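Local coordinates for protein pyridine synthase TbtD (Thermobispora bispora, PDB 5WA4) that probably forms the central pyridine ring of the thiopeptide thiomuracin by a formal [4+2] aza-cycloaddition, binding the leader peptide of its precursor, at residues Glu156-Gly161 / Pro165-Asp170; Val173-Ala178 / Arg251-Ile256. All coordinates share one frame; numbering follows the deposited sequence.

Interaction 1 of 2, residues Glu156-Gly161 / Pro165-Asp170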
loop_
_atom_site.group_PDB
_atom_site.type_symbol
_atom_site.label_atom_id
_atom_site.label_comp_id
_atom_site.label_asym_id
_atom_site.label_seq_id
_atom_site.Cartn_x
_atom_site.Cartn_y
_atom_site.Cartn_z
ATOM N N GLU E 156 16.723 -34.852 -28.997
ATOM C CA GLU E 156 17.667 -35.596 -29.829
ATOM C C GLU E 156 18.611 -34.608 -30.506
ATOM O O GLU E 156 19.793 -34.897 -30.713
ATOM C CB GLU E 156 16.948 -36.493 -30.851
ATOM C CG GLU E 156 16.264 -37.722 -30.214
ATOM C CD GLU E 156 16.393 -39.011 -31.036
ATOM O OE1 GLU E 156 15.534 -39.242 -31.924
ATOM O OE2 GLU E 156 17.336 -39.803 -30.777
ATOM N N ARG E 157 18.111 -33.422 -30.803
ATOM C CA ARG E 157 18.988 -32.363 -31.271
ATOM C C ARG E 157 19.915 -31.874 -30.150
ATOM O O ARG E 157 20.993 -31.348 -30.400
ATOM C CB ARG E 157 18.163 -31.208 -31.826
ATOM C CG ARG E 157 17.796 -31.388 -33.275
ATOM C CD ARG E 157 17.059 -30.196 -33.779
ATOM N NE ARG E 157 17.794 -28.962 -33.526
ATOM C CZ ARG E 157 18.773 -28.507 -34.296
ATOM N NH1 ARG E 157 19.140 -29.197 -35.365
ATOM N NH2 ARG E 157 19.375 -27.363 -34.002
ATOM N N VAL E 158 19.501 -32.057 -28.906
ATOM C CA VAL E 158 20.315 -31.615 -27.785
ATOM C C VAL E 158 21.455 -32.611 -27.541
ATOM O O VAL E 158 22.605 -32.220 -27.291
ATOM C CB VAL E 158 19.429 -31.416 -26.530
ATOM C CG1 VAL E 158 20.137 -31.862 -25.234
ATOM C CG2 VAL E 158 18.911 -29.955 -26.472
ATOM N N ARG E 159 21.136 -33.894 -27.666
ATOM C CA ARG E 159 22.071 -34.982 -27.425
ATOM C C ARG E 159 23.282 -34.924 -28.390
ATOM O O ARG E 159 24.341 -35.512 -28.137
ATOM C CB ARG E 159 21.327 -36.310 -27.556
ATOM C CG ARG E 159 22.153 -37.494 -27.232
ATOM C CD ARG E 159 21.332 -38.544 -26.535
ATOM N NE ARG E 159 20.398 -39.202 -27.437
ATOM C CZ ARG E 159 19.745 -40.317 -27.118
ATOM N NH1 ARG E 159 19.947 -40.885 -25.924
ATOM N NH2 ARG E 159 18.899 -40.868 -27.991
ATOM N N SER E 160 23.118 -34.191 -29.486
ATOM C CA SER E 160 24.166 -34.057 -30.477
ATOM C C SER E 160 24.779 -32.648 -30.470
ATOM O O SER E 160 25.457 -32.251 -31.413
ATOM C CB SER E 160 23.617 -34.399 -31.878
ATOM O OG SER E 160 22.938 -33.299 -32.489
ATOM N N GLY E 161 24.531 -31.879 -29.418
ATOM C CA GLY E 161 25.251 -30.627 -29.248
ATOM C C GLY E 161 24.597 -29.362 -29.768
ATOM O O GLY E 161 25.207 -28.282 -29.752
ATOM N N PRO E 165 19.145 -23.445 -25.619
ATOM C CA PRO E 165 18.627 -22.074 -25.717
ATOM C C PRO E 165 18.205 -21.670 -27.113
ATOM O O PRO E 165 17.313 -20.843 -27.238
ATOM C CB PRO E 165 19.813 -21.227 -25.247
ATOM C CG PRO E 165 20.444 -22.071 -24.234
ATOM C CD PRO E 165 20.354 -23.482 -24.780
ATOM N N THR E 166 18.829 -22.240 -28.135
ATOM C CA THR E 166 18.551 -21.849 -29.518
ATOM C C THR E 166 17.248 -22.479 -29.974
ATOM O O THR E 166 16.535 -21.918 -30.796
ATOM C CB THR E 166 19.705 -22.256 -30.487
ATOM O OG1 THR E 166 20.962 -21.877 -29.914
ATOM C CG2 THR E 166 19.551 -21.566 -31.861
ATOM N N ILE E 167 16.940 -23.653 -29.448
ATOM C CA ILE E 167 15.633 -24.214 -29.697
ATOM C C ILE E 167 14.579 -23.306 -29.048
ATOM O O ILE E 167 13.620 -22.882 -29.707
ATOM C CB ILE E 167 15.521 -25.640 -29.168
ATOM C CG1 ILE E 167 16.497 -26.544 -29.945
ATOM C CG2 ILE E 167 14.068 -26.118 -29.261
ATOM C CD1 ILE E 167 16.559 -28.010 -29.468
ATOM N N ALA E 168 14.794 -22.972 -27.780
ATOM C CA ALA E 168 13.892 -22.087 -27.061
ATOM C C ALA E 168 13.748 -20.744 -27.762
ATOM O O ALA E 168 12.651 -20.191 -27.816
ATOM C CB ALA E 168 14.351 -21.884 -25.662
ATOM N N PHE E 169 14.829 -20.214 -28.315
ATOM C CA PHE E 169 14.711 -18.934 -28.999
ATOM C C PHE E 169 13.714 -19.067 -30.150
ATOM O O PHE E 169 12.784 -18.266 -30.261
ATOM C CB PHE E 169 16.068 -18.454 -29.504
ATOM C CG PHE E 169 16.028 -17.116 -30.212
ATOM C CD1 PHE E 169 15.852 -17.046 -31.588
ATOM C CD2 PHE E 169 16.171 -15.936 -29.505
ATOM C CE1 PHE E 169 15.819 -15.815 -32.240
ATOM C CE2 PHE E 169 16.148 -14.700 -30.160
ATOM C CZ PHE E 169 15.977 -14.644 -31.526
ATOM N N ASP E 170 13.898 -20.097 -30.980
ATOM C CA ASP E 170 13.030 -20.329 -32.132
ATOM C C ASP E 170 11.549 -20.463 -31.702
ATOM O O ASP E 170 10.692 -19.719 -32.187
ATOM C CB ASP E 170 13.462 -21.584 -32.917
ATOM C CG ASP E 170 14.846 -21.454 -33.594
ATOM O OD1 ASP E 170 15.324 -20.330 -33.837
ATOM O OD2 ASP E 170 15.444 -22.509 -33.919
#

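Interaction 2 of 2, residues Val173-Ala178 / Arg251-Ile256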
loop_
_atom_site.group_PDB
_atom_site.type_symbol
_atom_site.label_atom_id
_atom_site.label_comp_id
_atom_site.label_asym_id
_atom_site.label_seq_id
_atom_site.Cartn_x
_atom_site.Cartn_y
_atom_site.Cartn_z
ATOM N N VAL E 173 9.996 -17.155 -30.175
ATOM C CA VAL E 173 9.775 -16.167 -31.232
ATOM C C VAL E 173 8.609 -16.560 -32.156
ATOM O O VAL E 173 7.819 -15.710 -32.553
ATOM C CB VAL E 173 11.056 -15.976 -32.098
ATOM C CG1 VAL E 173 10.800 -15.023 -33.259
ATOM C CG2 VAL E 173 12.206 -15.465 -31.262
ATOM N N ALA E 174 8.516 -17.846 -32.491
ATOM C CA ALA E 174 7.558 -18.318 -33.489
ATOM C C ALA E 174 6.120 -18.182 -32.989
ATOM O O ALA E 174 5.227 -17.729 -33.725
ATOM C CB ALA E 174 7.849 -19.754 -33.871
ATOM N N THR E 175 5.910 -18.576 -31.734
ATOM C CA THR E 175 4.628 -18.418 -31.076
ATOM C C THR E 175 4.172 -16.948 -31.026
ATOM O O THR E 175 2.991 -16.645 -31.307
ATOM C CB THR E 175 4.678 -19.011 -29.669
ATOM O OG1 THR E 175 5.034 -20.395 -29.771
ATOM C CG2 THR E 175 3.329 -18.907 -28.982
ATOM N N ALA E 176 5.077 -16.030 -30.689
ATOM C CA ALA E 176 4.673 -14.625 -30.593
ATOM C C ALA E 176 4.382 -14.047 -31.954
ATOM O O ALA E 176 3.620 -13.091 -32.062
ATOM C CB ALA E 176 5.723 -13.791 -29.907
ATOM N N HIS E 177 4.994 -14.599 -33.005
ATOM C CA HIS E 177 4.775 -14.028 -34.338
ATOM C C HIS E 177 3.490 -14.585 -34.948
ATOM O O HIS E 177 2.656 -13.839 -35.469
ATOM C CB HIS E 177 5.958 -14.291 -35.275
ATOM C CG HIS E 177 5.887 -13.505 -36.545
ATOM N ND1 HIS E 177 5.636 -12.150 -36.565
ATOM C CD2 HIS E 177 5.981 -13.888 -37.841
ATOM C CE1 HIS E 177 5.604 -11.727 -37.816
ATOM N NE2 HIS E 177 5.809 -12.761 -38.609
ATOM N N ALA E 178 3.336 -15.898 -34.860
ATOM C CA ALA E 178 2.251 -16.591 -35.515
ATOM C C ALA E 178 0.941 -16.491 -34.739
ATOM O O ALA E 178 -0.097 -16.175 -35.310
ATOM C CB ALA E 178 2.628 -18.055 -35.733
ATOM N N ARG E 251 1.852 -24.964 -36.091
ATOM C CA ARG E 251 0.721 -25.731 -36.610
ATOM C C ARG E 251 -0.043 -26.526 -35.539
ATOM O O ARG E 251 -1.231 -26.820 -35.690
ATOM C CB ARG E 251 1.217 -26.673 -37.707
ATOM C CG ARG E 251 0.142 -27.443 -38.367
ATOM C CD ARG E 251 0.678 -28.583 -39.151
ATOM N NE ARG E 251 1.922 -28.201 -39.767
ATOM C CZ ARG E 251 2.966 -29.011 -39.884
ATOM N NH1 ARG E 251 2.878 -30.287 -39.513
ATOM N NH2 ARG E 251 4.069 -28.559 -40.457
ATOM N N ARG E 252 0.643 -26.827 -34.449
ATOM C CA ARG E 252 0.168 -27.687 -33.375
ATOM C C ARG E 252 -0.384 -26.837 -32.234
ATOM O O ARG E 252 -1.062 -27.332 -31.327
ATOM C CB ARG E 252 1.327 -28.563 -32.882
ATOM C CG ARG E 252 1.027 -29.570 -31.795
ATOM C CD ARG E 252 2.034 -30.724 -31.900
ATOM N NE ARG E 252 1.508 -31.889 -32.625
ATOM C CZ ARG E 252 2.252 -32.889 -33.094
ATOM N NH1 ARG E 252 3.574 -32.862 -32.940
ATOM N NH2 ARG E 252 1.679 -33.910 -33.730
ATOM N N LEU E 253 -0.068 -25.548 -32.272
ATOM C CA LEU E 253 -0.499 -24.641 -31.219
ATOM C C LEU E 253 -1.771 -23.904 -31.653
ATOM O O LEU E 253 -2.569 -23.517 -30.810
ATOM C CB LEU E 253 0.594 -23.625 -30.877
ATOM C CG LEU E 253 1.434 -23.842 -29.628
ATOM C CD1 LEU E 253 2.029 -22.520 -29.192
ATOM C CD2 LEU E 253 0.589 -24.439 -28.549
ATOM N N ARG E 254 -1.946 -23.714 -32.965
ATOM C CA ARG E 254 -3.108 -22.987 -33.467
ATOM C C ARG E 254 -4.426 -23.614 -32.996
ATOM O O ARG E 254 -5.283 -22.895 -32.496
ATOM C CB ARG E 254 -3.075 -22.874 -34.992
ATOM C CG ARG E 254 -3.442 -21.476 -35.457
ATOM C CD ARG E 254 -3.351 -21.311 -36.963
ATOM N NE ARG E 254 -2.339 -20.330 -37.361
ATOM C CZ ARG E 254 -1.218 -20.645 -38.004
ATOM N NH1 ARG E 254 -0.979 -21.917 -38.347
ATOM N NH2 ARG E 254 -0.344 -19.689 -38.327
ATOM N N PRO E 255 -4.580 -24.948 -33.105
ATOM C CA PRO E 255 -5.775 -25.504 -32.475
ATOM C C PRO E 255 -5.867 -25.131 -31.000
ATOM O O PRO E 255 -6.916 -24.658 -30.591
ATOM C CB PRO E 255 -5.588 -27.019 -32.634
ATOM C CG PRO E 255 -4.724 -27.150 -33.784
ATOM C CD PRO E 255 -3.752 -26.017 -33.684
ATOM N N ILE E 256 -4.799 -25.335 -30.227
ATOM C CA ILE E 256 -4.795 -24.988 -28.805
ATOM C C ILE E 256 -5.242 -23.519 -28.568
ATOM O O ILE E 256 -6.077 -23.265 -27.696
ATOM C CB ILE E 256 -3.390 -25.241 -28.188
ATOM C CG1 ILE E 256 -2.963 -26.696 -28.391
ATOM C CG2 ILE E 256 -3.379 -24.954 -26.696
ATOM C CD1 ILE E 256 -3.801 -27.689 -27.608
#

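Interaction 1 of 2, residues Glu156-Gly161 / Pro165-Asp170
R157, in the last turn of helix 135-159, and I167, in the first turn of helix 164-178, have CA atoms 9.0 Å apart, the nearest CA pair of segments 156-161 and 165-170. I167 carries its side of the contact. Its outer chain is fully extended (chi2 177°), so that CD1 reaches the end of the preceding helix. There the methyl lies 4.3 Å from R157 CB and equally 4.3 Å from V158 CG2. The R157 side chain then bends round this methyl, leaving CD1 at the edge of the guanidinium, near its plane. No hydrogen bond crosses the interface. R157 NH2 and D170 OD2 stay 6.2 Å apart, too far to pair, and D170 instead forms a salt bridge with R226 through OD1. On the far flank of the first helix end, R159 bridges weakly to E156 within its own turn and also forms salt bridges with D24 and D28 of helix 22-35. R157 and T166 each pack against an acidic side chain of the bound leader peptide. The contact belongs to a helix-loop-helix connection whose first helix ends in a Schellman motif with G161 as C-prime residue (phi 95°), beside the leader-peptide site.

Interaction 2 of 2, residues Val173-Ala178 / Arg251-Ile256
T175 and L253 meet with their side chains crossing at about a right angle, where helix 164-178 passes helix 244-265. A single leucine methyl, CD1, lies against both branches of the threonine: 3.7 Å from T175 OG1 and 3.8 Å from T175 CG2. The first torsion of T175 (-58°) sets OG1 beside the backbone N and CG2 anti to that N, which turns both branches to L253. The leucine CB points toward the facing helix, and its neighbours beyond the segments include F143, V317 and T321. One turn on, A178 CB points at the second helix, and R254 starts off to the side and reaches across, its guanidinium meeting the A178 methyl obliquely, with NH2 4.3 Å from A178 CB. Between the two helices the CA atoms of T175 and L253 are 8.1 Å apart. Helix 244-265 is kinked here, since P255 has no N-H to bond to the turn before. No hydrogen bond joins the segments, yet the buried T175 hydroxyl is hydrogen-bonded to W249 NE1, whose indole N-H donates to it, L171 O and T321 OG1. The leucine thus adds only van der Waals contact to a hydroxyl bonded within its own helix and to helices 244-265 and 307-328, while the arginine lies at the exposed margin.

Both contacts hang on helix 164-178, and their centres lie 18 Å apart. Interaction 1 closes first along the chain, joining the start of this helix to the end of helix 135-159 across a short loop. Interaction 2 follows and joins its C-terminal half to helix 244-265, from which it is separated in sequence by three further helices. The two do not touch directly, although D170 of the first already packs on H245 and V246 of the helix used by the second. One helix thus ties a neighbour in sequence to a distant one within the helical part of the fold, its N-terminal end lying at the leader peptide, while no other chain touches the segments of interaction 2.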